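Local coordinates for glutamate--LysW ligase ArgX (PDB 3VPB), which probably catalyses the ATP-dependent joining of glutamate to the gamma-carboxyl group of the C-terminal glutamate of the carrier protein LysW, a step in arginine biosynthesis, at residues L187-R192 with I212-K217; G207-I212 with F260-N265; V234-L239 with Y246-L251. All coordinates share one frame; numbering follows the deposited sequence.

Contact 1: L187-R192 with I212-K217. With GLU (glutamic acid), chain M; SO4 (sulfate ion), chain P.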
loop_
_atom_site.group_PDB
_atom_site.type_symbol
_atom_site.label_atom_id
_atom_site.label_comp_id
_atom_site.label_asym_id
_atom_site.label_seq_id
_atom_site.Cartn_x
_atom_site.Cartn_y
_atom_site.Cartn_z
ATOM N N LEU B 187 -12.013 -35.244 -11.408
ATOM C CA LEU B 187 -13.421 -35.042 -11.723
ATOM C C LEU B 187 -13.611 -34.759 -13.221
ATOM O O LEU B 187 -14.535 -35.284 -13.872
ATOM C CB LEU B 187 -14.011 -33.899 -10.875
ATOM C CG LEU B 187 -15.486 -33.567 -11.076
ATOM C CD1 LEU B 187 -16.394 -34.694 -10.508
ATOM C CD2 LEU B 187 -15.850 -32.220 -10.477
ATOM N N GLY B 188 -12.725 -33.936 -13.781
ATOM C CA GLY B 188 -12.832 -33.608 -15.189
ATOM C C GLY B 188 -11.872 -32.487 -15.532
ATOM O O GLY B 188 -11.247 -31.904 -14.636
ATOM N N CYS B 189 -11.784 -32.199 -16.832
ATOM C CA CYS B 189 -10.896 -31.162 -17.369
ATOM C C CYS B 189 -11.592 -30.457 -18.502
ATOM O O CYS B 189 -12.477 -31.017 -19.169
ATOM C CB CYS B 189 -9.583 -31.757 -17.914
ATOM S SG CYS B 189 -8.513 -32.620 -16.767
ATOM N N TYR B 190 -11.190 -29.219 -18.751
ATOM C CA TYR B 190 -11.659 -28.537 -19.927
ATOM C C TYR B 190 -10.584 -27.538 -20.370
ATOM O O TYR B 190 -9.575 -27.341 -19.666
ATOM C CB TYR B 190 -13.038 -27.897 -19.706
ATOM C CG TYR B 190 -13.006 -26.611 -18.943
ATOM C CD1 TYR B 190 -12.858 -26.611 -17.566
ATOM C CD2 TYR B 190 -13.117 -25.385 -19.605
ATOM C CE1 TYR B 190 -12.825 -25.428 -16.857
ATOM C CE2 TYR B 190 -13.094 -24.220 -18.915
ATOM C CZ TYR B 190 -12.943 -24.249 -17.536
ATOM O OH TYR B 190 -12.893 -23.079 -16.840
ATOM N N ALA B 191 -10.793 -26.930 -21.533
ATOM C CA ALA B 191 -9.876 -25.940 -22.068
ATOM C C ALA B 191 -10.425 -24.535 -21.863
ATOM O O ALA B 191 -11.589 -24.286 -22.148
ATOM C CB ALA B 191 -9.671 -26.186 -23.572
ATOM N N ARG B 192 -9.578 -23.626 -21.393
ATOM C CA ARG B 192 -9.912 -22.193 -21.341
ATOM C C ARG B 192 -9.201 -21.535 -22.508
ATOM O O ARG B 192 -7.956 -21.450 -22.504
ATOM C CB ARG B 192 -9.411 -21.581 -20.035
ATOM C CG ARG B 192 -10.126 -22.079 -18.801
ATOM C CD ARG B 192 -9.568 -21.448 -17.541
ATOM N NE ARG B 192 -8.196 -21.893 -17.291
ATOM C CZ ARG B 192 -7.533 -21.697 -16.147
ATOM N NH1 ARG B 192 -6.289 -22.150 -16.020
ATOM N NH2 ARG B 192 -8.109 -21.057 -15.126
ATOM N N ILE B 212 -12.382 -30.977 -23.918
ATOM C CA ILE B 212 -11.219 -31.681 -24.484
ATOM C C ILE B 212 -11.322 -33.178 -24.241
ATOM O O ILE B 212 -12.061 -33.629 -23.375
ATOM C CB ILE B 212 -9.846 -31.208 -23.882
ATOM C CG1 ILE B 212 -9.819 -31.380 -22.358
ATOM C CG2 ILE B 212 -9.557 -29.762 -24.279
ATOM C CD1 ILE B 212 -8.398 -31.368 -21.714
ATOM N N GLU B 213 -10.554 -33.942 -24.998
ATOM C CA GLU B 213 -10.357 -35.348 -24.670
ATOM C C GLU B 213 -9.309 -35.430 -23.574
ATOM O O GLU B 213 -8.241 -34.814 -23.674
ATOM C CB GLU B 213 -9.890 -36.122 -25.893
ATOM C CG GLU B 213 -9.957 -37.642 -25.690
ATOM C CD GLU B 213 -10.285 -38.398 -26.969
ATOM O OE1 GLU B 213 -10.163 -37.804 -28.062
ATOM O OE2 GLU B 213 -10.672 -39.588 -26.881
ATOM N N VAL B 214 -9.617 -36.178 -22.523
ATOM C CA VAL B 214 -8.670 -36.372 -21.448
ATOM C C VAL B 214 -7.952 -37.695 -21.660
ATOM O O VAL B 214 -8.545 -38.770 -21.518
ATOM C CB VAL B 214 -9.344 -36.342 -20.060
ATOM C CG1 VAL B 214 -8.285 -36.317 -18.965
ATOM C CG2 VAL B 214 -10.290 -35.146 -19.943
ATOM N N ASP B 215 -6.676 -37.617 -22.017
ATOM C CA ASP B 215 -5.882 -38.823 -22.236
ATOM C C ASP B 215 -5.220 -39.264 -20.937
ATOM O O ASP B 215 -5.231 -38.529 -19.934
ATOM C CB ASP B 215 -4.837 -38.608 -23.350
ATOM C CG ASP B 215 -3.853 -37.471 -23.045
ATOM O OD1 ASP B 215 -3.310 -37.393 -21.918
ATOM O OD2 ASP B 215 -3.596 -36.666 -23.970
ATOM N N GLU B 216 -4.644 -40.461 -20.950
ATOM C CA GLU B 216 -4.063 -41.015 -19.743
ATOM C C GLU B 216 -2.967 -40.160 -19.114
ATOM O O GLU B 216 -2.959 -40.007 -17.897
ATOM C CB GLU B 216 -3.582 -42.457 -19.950
ATOM C CG GLU B 216 -4.620 -43.479 -19.518
ATOM C CD GLU B 216 -5.019 -43.356 -18.032
ATOM O OE1 GLU B 216 -4.157 -43.016 -17.182
ATOM O OE2 GLU B 216 -6.204 -43.604 -17.714
ATOM N N LYS B 217 -2.064 -39.615 -19.933
ATOM C CA LYS B 217 -0.940 -38.825 -19.428
ATOM C C LYS B 217 -1.461 -37.608 -18.664
ATOM O O LYS B 217 -0.890 -37.228 -17.664
ATOM C CB LYS B 217 -0.026 -38.349 -20.558
ATOM C CG LYS B 217 0.590 -39.461 -21.418
ATOM C CD LYS B 217 0.590 -39.102 -22.918
ATOM C CE LYS B 217 -0.812 -39.256 -23.547
ATOM N NZ LYS B 217 -1.592 -40.455 -23.033
HETATM N N GLU M . -10.735 -18.732 -11.642
HETATM C CA GLU M . -10.940 -19.522 -12.886
HETATM C C GLU M . -10.724 -18.631 -14.090
HETATM O O GLU M . -10.315 -19.155 -15.143
HETATM C CB GLU M . -12.357 -20.119 -12.928
HETATM C CG GLU M . -12.563 -21.125 -14.048
HETATM C CD GLU M . -13.971 -21.718 -14.077
HETATM O OE1 GLU M . -14.951 -20.973 -13.819
HETATM O OE2 GLU M . -14.075 -22.940 -14.377
HETATM O OXT GLU M . -10.976 -17.405 -14.047
HETATM S S SO4 P . -7.240 -18.981 -11.371
HETATM O O1 SO4 P . -6.361 -18.490 -10.302
HETATM O O2 SO4 P . -8.017 -17.862 -11.871
HETATM O O3 SO4 P . -6.528 -19.664 -12.475
HETATM O O4 SO4 P . -8.212 -19.899 -10.781
HETATM O O HOH W 1 -13.823 -31.272 -21.407
#
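In the antiparallel sheet of the ATP-grasp domain, Cys189 and Ala191 of strand 185-193 take Ile212 and Val214, in the link from strand 208-211 to helix 216-229, against one face. The two branches of Ile212 divide the work. CG2 meets Ala191 CB at 3.6 Å, while CD1, at the end of the other branch, lies 4.0 Å from Cys189 CB. Val214 CG2 reaches the same Cys189 CB, also at 4.0 Å. With chi1 at -62°, Cys189 SG stands beside its backbone N, from where it is disulfide-bonded to Cys179. No direct hydrogen bond crosses; instead one water donates to Cys189 O at 2.6 Å and accepts from Ile212 N at 2.9 Å, tying the two backbones together. Beyond the contact, Asp215 caps helix 216-229 through Leu218 N.

Tyr190 points away from 212-217, and its OH donates to OE2 of the bound glutamic acid at 2.7 Å. Arg192 NH2 gives the glutamic acid O a moderately bent bond of 2.9 Å (148° at the hydrogen), the acceptor lying near the guanidinium plane; its bond to a sulfate oxygen is weak. NH1 makes a salt bridge to Asp176 and is hydrogen-bonded to Asp237. One side of the strand thus packs on apolar groups while residues facing elsewhere grip the substrate, an arrangement that belongs to the substrate pocket of this RimK-family ATP-grasp ligase.

Contact 2: G207-I212 with F260-N265. With GLU (glutamic acid), chain M.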
loop_
_atom_site.group_PDB
_atom_site.type_symbol
_atom_site.label_atom_id
_atom_site.label_comp_id
_atom_site.label_asym_id
_atom_site.label_seq_id
_atom_site.Cartn_x
_atom_site.Cartn_y
_atom_site.Cartn_z
ATOM N N GLY B 207 -11.592 -15.645 -20.986
ATOM C CA GLY B 207 -11.296 -17.007 -21.449
ATOM C C GLY B 207 -12.611 -17.736 -21.702
ATOM O O GLY B 207 -13.534 -17.699 -20.866
ATOM N N THR B 208 -12.714 -18.384 -22.860
ATOM C CA THR B 208 -13.938 -19.088 -23.209
ATOM C C THR B 208 -13.764 -20.607 -23.038
ATOM O O THR B 208 -12.796 -21.189 -23.539
ATOM C CB THR B 208 -14.394 -18.749 -24.639
ATOM O OG1 THR B 208 -13.378 -19.139 -25.555
ATOM C CG2 THR B 208 -14.639 -17.260 -24.794
ATOM N N PRO B 209 -14.695 -21.252 -22.317
ATOM C CA PRO B 209 -14.579 -22.697 -22.053
ATOM C C PRO B 209 -14.924 -23.582 -23.250
ATOM O O PRO B 209 -15.847 -23.280 -24.006
ATOM C CB PRO B 209 -15.580 -22.922 -20.896
ATOM C CG PRO B 209 -15.962 -21.500 -20.410
ATOM C CD PRO B 209 -15.863 -20.666 -21.632
ATOM N N SER B 210 -14.169 -24.654 -23.443
ATOM C CA SER B 210 -14.553 -25.694 -24.396
ATOM C C SER B 210 -14.052 -27.028 -23.878
ATOM O O SER B 210 -13.122 -27.086 -23.072
ATOM C CB SER B 210 -14.011 -25.422 -25.803
ATOM O OG SER B 210 -12.605 -25.533 -25.845
ATOM N N ASN B 211 -14.674 -28.106 -24.346
ATOM C CA ASN B 211 -14.280 -29.443 -23.883
ATOM C C ASN B 211 -13.034 -30.008 -24.571
ATOM O O ASN B 211 -12.655 -29.557 -25.663
ATOM C CB ASN B 211 -15.470 -30.419 -23.951
ATOM C CG ASN B 211 -15.929 -30.685 -25.368
ATOM O OD1 ASN B 211 -16.088 -29.757 -26.168
ATOM N ND2 ASN B 211 -16.148 -31.964 -25.692
ATOM N N ILE B 212 -12.382 -30.977 -23.918
ATOM C CA ILE B 212 -11.219 -31.681 -24.484
ATOM C C ILE B 212 -11.322 -33.178 -24.241
ATOM O O ILE B 212 -12.061 -33.629 -23.375
ATOM C CB ILE B 212 -9.846 -31.208 -23.882
ATOM C CG1 ILE B 212 -9.819 -31.380 -22.358
ATOM C CG2 ILE B 212 -9.557 -29.762 -24.279
ATOM C CD1 ILE B 212 -8.398 -31.368 -21.714
ATOM N N PHE B 260 -16.111 -24.532 -15.775
ATOM C CA PHE B 260 -16.027 -25.997 -15.741
ATOM C C PHE B 260 -17.393 -26.563 -16.077
ATOM O O PHE B 260 -17.512 -27.480 -16.924
ATOM C CB PHE B 260 -15.545 -26.437 -14.356
ATOM C CG PHE B 260 -15.168 -27.873 -14.249
ATOM C CD1 PHE B 260 -13.850 -28.287 -14.459
ATOM C CD2 PHE B 260 -16.112 -28.804 -13.860
ATOM C CE1 PHE B 260 -13.507 -29.636 -14.325
ATOM C CE2 PHE B 260 -15.786 -30.144 -13.728
ATOM C CZ PHE B 260 -14.484 -30.561 -13.937
ATOM N N MET B 261 -18.419 -26.012 -15.432
ATOM C CA MET B 261 -19.796 -26.494 -15.653
ATOM C C MET B 261 -20.290 -26.317 -17.089
ATOM O O MET B 261 -20.897 -27.227 -17.638
ATOM C CB MET B 261 -20.774 -25.893 -14.655
ATOM C CG MET B 261 -20.613 -26.482 -13.277
ATOM S SD MET B 261 -21.717 -25.688 -12.111
ATOM C CE MET B 261 -23.261 -26.461 -12.667
ATOM N N VAL B 262 -20.009 -25.182 -17.712
ATOM C CA VAL B 262 -20.457 -25.019 -19.101
ATOM C C VAL B 262 -19.741 -25.986 -20.051
ATOM O O VAL B 262 -20.329 -26.439 -21.039
ATOM C CB VAL B 262 -20.378 -23.556 -19.628
ATOM C CG1 VAL B 262 -21.011 -22.605 -18.672
ATOM C CG2 VAL B 262 -18.954 -23.142 -19.920
ATOM N N ALA B 263 -18.494 -26.326 -19.757
ATOM C CA ALA B 263 -17.758 -27.180 -20.667
ATOM C C ALA B 263 -18.046 -28.668 -20.475
ATOM O O ALA B 263 -18.178 -29.393 -21.459
ATOM C CB ALA B 263 -16.267 -26.895 -20.601
ATOM N N THR B 264 -18.195 -29.111 -19.223
ATOM C CA THR B 264 -18.214 -30.550 -18.902
ATOM C C THR B 264 -19.607 -31.119 -18.578
ATOM O O THR B 264 -19.794 -32.357 -18.526
ATOM C CB THR B 264 -17.330 -30.850 -17.683
ATOM O OG1 THR B 264 -17.853 -30.165 -16.544
ATOM C CG2 THR B 264 -15.875 -30.428 -17.917
ATOM N N ASN B 265 -20.540 -30.208 -18.329
ATOM C CA ASN B 265 -21.863 -30.489 -17.737
ATOM C C ASN B 265 -21.852 -31.209 -16.396
ATOM O O ASN B 265 -22.835 -31.864 -16.037
ATOM C CB ASN B 265 -22.738 -31.258 -18.722
ATOM C CG ASN B 265 -22.884 -30.547 -20.009
ATOM O OD1 ASN B 265 -22.507 -31.066 -21.065
ATOM N ND2 ASN B 265 -23.416 -29.333 -19.948
HETATM N N GLU M . -10.735 -18.732 -11.642
HETATM C CA GLU M . -10.940 -19.522 -12.886
HETATM C C GLU M . -10.724 -18.631 -14.090
HETATM O O GLU M . -10.315 -19.155 -15.143
HETATM C CB GLU M . -12.357 -20.119 -12.928
HETATM C CG GLU M . -12.563 -21.125 -14.048
HETATM C CD GLU M . -13.971 -21.718 -14.077
HETATM O OE1 GLU M . -14.951 -20.973 -13.819
HETATM O OE2 GLU M . -14.075 -22.940 -14.377
HETATM O OXT GLU M . -10.976 -17.405 -14.047
#
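Strand 208-211 and helix 260-264 run at 34° to each other with their axes 6.8 Å apart at closest approach, and the backbones come nearest at Ser210 and Ala263, whose CA atoms are 5.1 Å apart. No hydrogen bond crosses, so the contact rests on carbon packing. Pro209 and Ala263 carry most of it: Pro209 CG presses on Val262 CG2 at 3.4 Å, tighter than usual van der Waals contact, the side chains crossing obliquely. Chi1 of -49° puts Val262 CG1 anti to the carbonyl carbon, leaving CG2 between the backbone N and that carbon. Ala263 CB lies 4.0 Å from Pro209 CB and packs on the carbonyl of Ser210.

Phe260 O is gripped twice by Thr264, through N and through OG1, the hydroxyl coming from above the carbonyl plane at 2.7 Å. Thr264 CG2 sits 4.1 Å above the centre of one face of the Phe260 ring. Phe260 N donates to OE2 of the bound glutamic acid at 2.9 Å, a bent bond (135°), where the helix start would probably stabilise the carboxylate. The strand packs behind the helix, Pro209 touching Tyr190, while the helix start, with Phe260 of the GF motif inferred to set specificity, lines the glutamate pocket.

Contact 3: V234-L239 with Y246-L251. With MG (magnesium ion), chain N; ZN (zinc ion), chain O; ADP (adenosine-5'-diphosphate), chain L.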
loop_
_atom_site.group_PDB
_atom_site.type_symbol
_atom_site.label_atom_id
_atom_site.label_comp_id
_atom_site.label_asym_id
_atom_site.label_seq_id
_atom_site.Cartn_x
_atom_site.Cartn_y
_atom_site.Cartn_z
ATOM N N VAL B 234 -9.770 -29.290 -5.220
ATOM C CA VAL B 234 -8.842 -28.292 -5.771
ATOM C C VAL B 234 -8.925 -28.223 -7.287
ATOM O O VAL B 234 -9.345 -29.194 -7.948
ATOM C CB VAL B 234 -7.365 -28.566 -5.373
ATOM C CG1 VAL B 234 -7.117 -28.361 -3.850
ATOM C CG2 VAL B 234 -6.940 -29.966 -5.827
ATOM N N SER B 235 -8.525 -27.085 -7.842
ATOM C CA SER B 235 -8.358 -27.013 -9.285
ATOM C C SER B 235 -6.879 -27.023 -9.640
ATOM O O SER B 235 -5.996 -26.746 -8.799
ATOM C CB SER B 235 -9.079 -25.788 -9.884
ATOM O OG SER B 235 -8.490 -24.604 -9.414
ATOM N N ILE B 236 -6.607 -27.396 -10.889
ATOM C CA ILE B 236 -5.249 -27.492 -11.383
ATOM C C ILE B 236 -5.217 -26.835 -12.759
ATOM O O ILE B 236 -6.124 -27.060 -13.593
ATOM C CB ILE B 236 -4.787 -28.965 -11.541
ATOM C CG1 ILE B 236 -5.127 -29.821 -10.313
ATOM C CG2 ILE B 236 -3.269 -29.033 -11.776
ATOM C CD1 ILE B 236 -6.610 -30.372 -10.218
ATOM N N ASP B 237 -4.185 -26.012 -12.977
ATOM C CA ASP B 237 -3.946 -25.372 -14.259
ATOM C C ASP B 237 -2.779 -26.097 -14.923
ATOM O O ASP B 237 -1.702 -26.266 -14.322
ATOM C CB ASP B 237 -3.538 -23.886 -14.111
ATOM C CG ASP B 237 -4.642 -22.981 -13.578
ATOM O OD1 ASP B 237 -5.602 -23.441 -12.939
ATOM O OD2 ASP B 237 -4.536 -21.736 -13.805
ATOM N N ILE B 238 -2.984 -26.500 -16.178
ATOM C CA ILE B 238 -1.923 -27.150 -16.951
ATOM C C ILE B 238 -1.664 -26.440 -18.290
ATOM O O ILE B 238 -2.590 -25.972 -18.952
ATOM C CB ILE B 238 -2.255 -28.654 -17.151
ATOM C CG1 ILE B 238 -2.036 -29.379 -15.819
ATOM C CG2 ILE B 238 -1.399 -29.281 -18.290
ATOM C CD1 ILE B 238 -2.665 -30.755 -15.748
ATOM N N LEU B 239 -0.378 -26.307 -18.629
ATOM C CA LEU B 239 0.063 -25.728 -19.885
ATOM C C LEU B 239 0.618 -26.832 -20.768
ATOM O O LEU B 239 1.108 -27.866 -20.272
ATOM C CB LEU B 239 1.154 -24.676 -19.660
ATOM C CG LEU B 239 0.718 -23.463 -18.832
ATOM C CD1 LEU B 239 1.943 -22.733 -18.284
ATOM C CD2 LEU B 239 -0.159 -22.582 -19.709
ATOM N N TYR B 246 2.612 -32.014 -21.040
ATOM C CA TYR B 246 1.846 -31.350 -19.973
ATOM C C TYR B 246 2.766 -30.858 -18.858
ATOM O O TYR B 246 3.602 -31.605 -18.334
ATOM C CB TYR B 246 0.770 -32.257 -19.391
ATOM C CG TYR B 246 -0.288 -32.684 -20.385
ATOM C CD1 TYR B 246 -1.041 -31.731 -21.069
ATOM C CD2 TYR B 246 -0.544 -34.039 -20.627
ATOM C CE1 TYR B 246 -2.034 -32.110 -21.994
ATOM C CE2 TYR B 246 -1.543 -34.432 -21.550
ATOM C CZ TYR B 246 -2.275 -33.455 -22.216
ATOM O OH TYR B 246 -3.247 -33.809 -23.117
ATOM N N VAL B 247 2.573 -29.600 -18.495
ATOM C CA VAL B 247 3.377 -28.932 -17.478
ATOM C C VAL B 247 2.380 -28.344 -16.487
ATOM O O VAL B 247 1.456 -27.632 -16.893
ATOM C CB VAL B 247 4.246 -27.816 -18.148
ATOM C CG1 VAL B 247 5.089 -27.120 -17.139
ATOM C CG2 VAL B 247 5.179 -28.397 -19.206
ATOM N N VAL B 248 2.558 -28.621 -15.196
ATOM C CA VAL B 248 1.645 -28.065 -14.187
ATOM C C VAL B 248 2.061 -26.639 -13.855
ATOM O O VAL B 248 3.217 -26.382 -13.470
ATOM C CB VAL B 248 1.584 -28.935 -12.906
ATOM C CG1 VAL B 248 0.591 -28.330 -11.901
ATOM C CG2 VAL B 248 1.169 -30.351 -13.271
ATOM N N ASN B 249 1.124 -25.714 -14.033
ATOM C CA ASN B 249 1.360 -24.313 -13.777
ATOM C C ASN B 249 0.963 -23.867 -12.368
ATOM O O ASN B 249 1.663 -23.058 -11.753
ATOM C CB ASN B 249 0.606 -23.505 -14.824
ATOM C CG ASN B 249 0.939 -22.039 -14.790
ATOM O OD1 ASN B 249 2.061 -21.644 -14.483
ATOM N ND2 ASN B 249 -0.046 -21.217 -15.130
ATOM N N GLU B 250 -0.184 -24.323 -11.873
ATOM C CA GLU B 250 -0.584 -23.994 -10.495
ATOM C C GLU B 250 -1.712 -24.889 -10.027
ATOM O O GLU B 250 -2.306 -25.611 -10.824
ATOM C CB GLU B 250 -1.008 -22.538 -10.350
ATOM C CG GLU B 250 -2.290 -22.185 -11.110
ATOM C CD GLU B 250 -3.006 -20.998 -10.496
ATOM O OE1 GLU B 250 -3.943 -20.461 -11.152
ATOM O OE2 GLU B 250 -2.657 -20.633 -9.340
ATOM N N LEU B 251 -1.997 -24.819 -8.734
ATOM C CA LEU B 251 -3.193 -25.419 -8.161
ATOM C C LEU B 251 -3.936 -24.357 -7.403
ATOM O O LEU B 251 -3.335 -23.373 -7.002
ATOM C CB LEU B 251 -2.836 -26.583 -7.219
ATOM C CG LEU B 251 -2.428 -27.881 -7.938
ATOM C CD1 LEU B 251 -0.925 -27.921 -8.183
ATOM C CD2 LEU B 251 -2.884 -29.108 -7.188
HETATM MG MG MG N . -4.491 -19.807 -13.055
HETATM ZN ZN ZN O . -4.534 -19.158 -9.573
HETATM P PB ADP L . -3.452 -17.147 -11.706
HETATM O O1B ADP L . -3.390 -17.783 -10.367
HETATM O O2B ADP L . -4.479 -17.719 -12.669
HETATM O O3B ADP L . -3.460 -15.646 -11.713
HETATM P PA ADP L . -1.602 -18.442 -13.536
HETATM O O1A ADP L . -0.135 -18.768 -13.272
HETATM O O2A ADP L . -2.659 -19.507 -13.718
HETATM O O3A ADP L . -2.000 -17.436 -12.346
HETATM O "O5'" ADP L . -1.601 -17.493 -14.832
HETATM C "C5'" ADP L . -2.786 -16.984 -15.443
HETATM C "C4'" ADP L . -2.731 -17.215 -16.941
HETATM O "O4'" ADP L . -1.508 -16.669 -17.448
HETATM C "C3'" ADP L . -2.675 -18.713 -17.259
HETATM O "O3'" ADP L . -3.993 -19.251 -17.423
HETATM C "C2'" ADP L . -1.903 -18.748 -18.556
HETATM O "O2'" ADP L . -2.768 -18.454 -19.662
HETATM C "C1'" ADP L . -0.957 -17.588 -18.399
HETATM N N9 ADP L . 0.351 -18.047 -17.895
HETATM C C8 ADP L . 0.813 -18.004 -16.619
HETATM N N7 ADP L . 2.070 -18.469 -16.594
HETATM C C5 ADP L . 2.415 -18.802 -17.854
HETATM C C6 ADP L . 3.590 -19.379 -18.517
HETATM N N6 ADP L . 4.695 -19.658 -17.799
HETATM N N1 ADP L . 3.558 -19.534 -19.875
HETATM C C2 ADP L . 2.478 -19.240 -20.607
HETATM N N3 ADP L . 1.351 -18.739 -20.040
HETATM C C4 ADP L . 1.285 -18.522 -18.699
HETATM O O HOH W 2 -2.460 -21.691 -16.115
HETATM O O HOH W 3 -5.307 -19.414 -14.983
HETATM O O HOH W 4 -4.480 -18.350 -7.636
#
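Asp237 and Glu250, paired across the hairpin of strands 233-241 and 245-252, share the magnesium ion: Asp237 OD2 and Glu250 OE1 each bind it at 2.1 Å. Asp237 OD2 and Glu250 OE1 stand 3.0 Å apart, held by the metal rather than by a hydrogen bond. The side chains lie side by side, their carboxylate planes turned 87° apart. Glu250 CG sits between its backbone N and carbonyl carbon (chi1 66°), the chain extended beyond it to the metals. Glu250 also chelates the zinc ion, OE1 at 2.1 Å and OE2 at 2.4 Å; zinc appears to occupy the second magnesium site, for which Glu250 and Asn252 are the known ligands. ADP O2A and O2B join the magnesium and O1B the zinc, so both metals hold the diphosphate.

Beside them, Asn249 ND2 donates to a water at 2.6 Å and weakly to ADP O1A, while its OD1 takes a bond from Lys127. An alanine here would probably leave Lys127 without this mate and the water and alpha-phosphate without their amide donor. Leu239 CD1 lies against the adenine at ADP C6, 3.7 Å away.

The backbone sets these groups. Asp237 N donates to Glu250 O at 2.9 Å, almost straight (176°), and Asp237 O receives Asn249 N plus, weakly, Glu250 N. This classic beta bulge turns Asn249 as well as Glu250 towards the nucleotide side. Asp237 OD1 is salt-bridged to Arg178. On the other face Ile236, Ile238, Val248 and Leu251 form an apolar layer; Ile236 and Ile238 meet helix 216-229, and Val248 and Leu251 meet helix 87-96. Acidic residues on adjacent strands that hold magnesium at the nucleotide phosphates, one bridging to a second metal, are characteristic of the ATP-grasp active site.

Along the chain, contact 1 opens first at 187-192, and its loop closes at 212-217. Contact 2 starts inside that loop, at 207-212, and closes only at 260-265, so the two cross and share Ile212. Contact 3, the local hairpin of 234-239 with 246-251, follows contact 1 in series and falls wholly within the span of contact 2. All three reach one antiparallel sheet: contact 2 brings helix 258-264 onto its edge strand 208-211, contact 3 pairs strands 233-241 and 245-252 at the opposite edge, and contact 1 lies on strand 185-193 between. Ala191 N to Ser210 O joins contacts 1 and 2; Arg192 to Asp237 and Asp215 to Tyr246 join contacts 1 and 3.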